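Local atomic coordinates of hypothetical protein PH1819 (Pyrococcus horikoshii, PDB entry 2EEN), a protein that is of unknown function but contains a CYTH domain, and so probably acts on triphosphate-containing or similar phosphorylated substrates within a tunnel. Residues E5-Y9 against K164-Y170. Residues are numbered along the deposited sequence; the frame is centred on the assembly and turned at random.
Sequences ELKGY and KFERRSY
Residues 5-9, the extended end of strand 3-9, meet 164-170, which runs from the loop after helix 146-160 into the first residue of helix 170-176, through one antiparallel bridge. Gly8 and Phe165 form its non-hydrogen-bonded pair (CA-CA 4.0 Å), flanked by Glu166 N to Lys7 O (2.8 Å, 158°) and Tyr9 N to Lys164 O (2.9 Å, 161°). A water then takes over, accepting from Lys7 N and donating to Glu166 O (both 2.9 Å). Glu166 (chi1 t, chi2 p) accepts Tyr9 OH at OE1 (2.7 Å) and Arg168 N at OE2 (3.0 Å); Arg168 NE to OE2 (2.6 Å) and NH2 to OE1 (2.9 Å) make a salt bridge. Arg168 NH1 forms a second with Glu176. Lys7 (t, t, p, t) donates from NZ to Arg168 O (3.0 Å); NZ also sits over the Tyr170 ring, 3.5 Å from its centroid, a cation-pi contact; Tyr170 OH bonds Asp125. Glu5 and Lys7 belong to the ExExK signature of the CYTH fold, whose charged residues typically line the triphosphate tunnel.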
loop_
_atom_site.group_PDB
_atom_site.type_symbol
_atom_site.label_atom_id
_atom_site.label_comp_id
_atom_site.label_asym_id
_atom_site.label_seq_id
_atom_site.Cartn_x
_atom_site.Cartn_y
_atom_site.Cartn_z
ATOM N N GLU A 5 -14.182 -12.562 -13.941
ATOM C CA GLU A 5 -15.371 -12.348 -13.144
ATOM C C GLU A 5 -16.546 -11.848 -13.961
ATOM O O GLU A 5 -16.395 -11.004 -14.852
ATOM C CB GLU A 5 -15.076 -11.364 -12.006
ATOM C CG GLU A 5 -16.291 -11.041 -11.140
ATOM C CD GLU A 5 -15.924 -10.339 -9.841
ATOM O OE1 GLU A 5 -15.383 -11.008 -8.933
ATOM O OE2 GLU A 5 -16.171 -9.119 -9.729
ATOM N N LEU A 6 -17.710 -12.401 -13.653
ATOM C CA LEU A 6 -18.961 -12.027 -14.292
ATOM C C LEU A 6 -19.947 -11.705 -13.186
ATOM O O LEU A 6 -19.903 -12.300 -12.109
ATOM C CB LEU A 6 -19.526 -13.174 -15.132
ATOM C CG LEU A 6 -18.816 -13.585 -16.414
ATOM C CD1 LEU A 6 -19.630 -14.684 -17.085
ATOM C CD2 LEU A 6 -18.679 -12.391 -17.334
ATOM N N LYS A 7 -20.842 -10.765 -13.456
ATOM C CA LYS A 7 -21.840 -10.370 -12.482
ATOM C C LYS A 7 -23.195 -10.242 -13.148
ATOM O O LYS A 7 -23.294 -9.821 -14.301
ATOM C CB LYS A 7 -21.455 -9.031 -11.844
ATOM C CG LYS A 7 -22.513 -8.454 -10.906
ATOM C CD LYS A 7 -21.954 -7.315 -10.052
ATOM C CE LYS A 7 -21.644 -6.071 -10.871
ATOM N NZ LYS A 7 -21.004 -5.018 -10.017
ATOM N N GLY A 8 -24.236 -10.610 -12.413
ATOM C CA GLY A 8 -25.584 -10.506 -12.924
ATOM C C GLY A 8 -26.514 -10.007 -11.840
ATOM O O GLY A 8 -26.195 -10.084 -10.653
ATOM N N TYR A 9 -27.654 -9.457 -12.236
ATOM C CA TYR A 9 -28.620 -8.995 -11.255
ATOM C C TYR A 9 -29.277 -10.249 -10.711
ATOM O O TYR A 9 -29.439 -11.230 -11.441
ATOM C CB TYR A 9 -29.669 -8.083 -11.901
ATOM C CG TYR A 9 -29.130 -6.722 -12.254
ATOM C CD1 TYR A 9 -28.307 -6.542 -13.365
ATOM C CD2 TYR A 9 -29.397 -5.619 -11.445
ATOM C CE1 TYR A 9 -27.760 -5.301 -13.662
ATOM C CE2 TYR A 9 -28.851 -4.373 -11.732
ATOM C CZ TYR A 9 -28.035 -4.222 -12.838
ATOM O OH TYR A 9 -27.474 -2.997 -13.118
ATOM N N LYS A 164 -29.791 -10.861 -16.724
ATOM C CA LYS A 164 -29.153 -9.588 -17.002
ATOM C C LYS A 164 -27.782 -9.471 -16.364
ATOM O O LYS A 164 -27.645 -9.427 -15.143
ATOM C CB LYS A 164 -30.059 -8.435 -16.558
ATOM C CG LYS A 164 -30.777 -8.651 -15.240
ATOM C CD LYS A 164 -31.792 -7.538 -14.998
ATOM C CE LYS A 164 -32.568 -7.747 -13.707
ATOM N NZ LYS A 164 -33.606 -6.696 -13.519
ATOM N N PHE A 165 -26.767 -9.435 -17.215
ATOM C CA PHE A 165 -25.389 -9.322 -16.777
ATOM C C PHE A 165 -24.990 -7.861 -16.664
ATOM O O PHE A 165 -25.593 -6.987 -17.295
ATOM C CB PHE A 165 -24.486 -10.070 -17.755
ATOM C CG PHE A 165 -24.597 -11.560 -17.639
ATOM C CD1 PHE A 165 -25.560 -12.257 -18.360
ATOM C CD2 PHE A 165 -23.786 -12.260 -16.755
ATOM C CE1 PHE A 165 -25.716 -13.635 -18.197
ATOM C CE2 PHE A 165 -23.933 -13.635 -16.585
ATOM C CZ PHE A 165 -24.900 -14.322 -17.306
ATOM N N GLU A 166 -23.970 -7.599 -15.856
ATOM C CA GLU A 166 -23.526 -6.220 -15.629
ATOM C C GLU A 166 -21.998 -6.126 -15.502
ATOM O O GLU A 166 -21.372 -6.714 -14.631
ATOM C CB GLU A 166 -24.183 -5.709 -14.340
ATOM C CG GLU A 166 -23.753 -4.285 -13.993
ATOM C CD GLU A 166 -24.318 -3.330 -15.023
ATOM O OE1 GLU A 166 -25.513 -3.116 -15.036
ATOM O OE2 GLU A 166 -23.539 -2.773 -15.790
ATOM N N ARG A 167 -21.389 -5.377 -16.449
ATOM C CA ARG A 167 -19.943 -5.178 -16.384
ATOM C C ARG A 167 -19.582 -3.966 -15.523
ATOM O O ARG A 167 -18.428 -3.726 -15.181
ATOM C CB ARG A 167 -19.436 -4.925 -17.810
ATOM C CG ARG A 167 -19.294 -6.187 -18.658
ATOM C CD ARG A 167 -18.639 -5.888 -20.008
ATOM N NE ARG A 167 -17.296 -5.357 -19.792
ATOM C CZ ARG A 167 -16.649 -4.749 -20.815
ATOM N NH1 ARG A 167 -17.223 -4.622 -22.000
ATOM N NH2 ARG A 167 -15.411 -4.286 -20.617
ATOM N N ARG A 168 -20.596 -3.131 -15.240
ATOM C CA ARG A 168 -20.341 -1.982 -14.388
ATOM C C ARG A 168 -20.194 -2.423 -12.934
ATOM O O ARG A 168 -20.926 -3.264 -12.435
ATOM C CB ARG A 168 -21.519 -1.008 -14.498
ATOM C CG ARG A 168 -21.501 -0.156 -15.767
ATOM C CD ARG A 168 -22.768 0.698 -15.891
ATOM N NE ARG A 168 -23.944 -0.161 -15.792
ATOM C CZ ARG A 168 -25.179 0.394 -15.823
ATOM N NH1 ARG A 168 -25.336 1.703 -15.940
ATOM N NH2 ARG A 168 -26.246 -0.405 -15.745
ATOM N N SER A 169 -19.211 -1.827 -12.279
ATOM C CA SER A 169 -18.925 -2.118 -10.888
ATOM C C SER A 169 -20.020 -1.529 -10.018
ATOM O O SER A 169 -20.769 -0.641 -10.449
ATOM C CB SER A 169 -17.596 -1.487 -10.497
ATOM O OG SER A 169 -17.652 -0.079 -10.669
ATOM N N TYR A 170 -20.115 -2.017 -8.789
ATOM C CA TYR A 170 -21.109 -1.482 -7.873
ATOM C C TYR A 170 -20.832 0.003 -7.697
ATOM O O TYR A 170 -21.759 0.806 -7.594
ATOM C CB TYR A 170 -21.032 -2.184 -6.520
ATOM C CG TYR A 170 -21.405 -3.642 -6.578
ATOM C CD1 TYR A 170 -22.566 -4.058 -7.234
ATOM C CD2 TYR A 170 -20.611 -4.608 -5.965
ATOM C CE1 TYR A 170 -22.923 -5.396 -7.278
ATOM C CE2 TYR A 170 -20.962 -5.950 -6.002
ATOM C CZ TYR A 170 -22.115 -6.338 -6.658
ATOM O OH TYR A 170 -22.452 -7.664 -6.697
HETATM O O HOH W 1 -20.053 -9.098 -15.749
#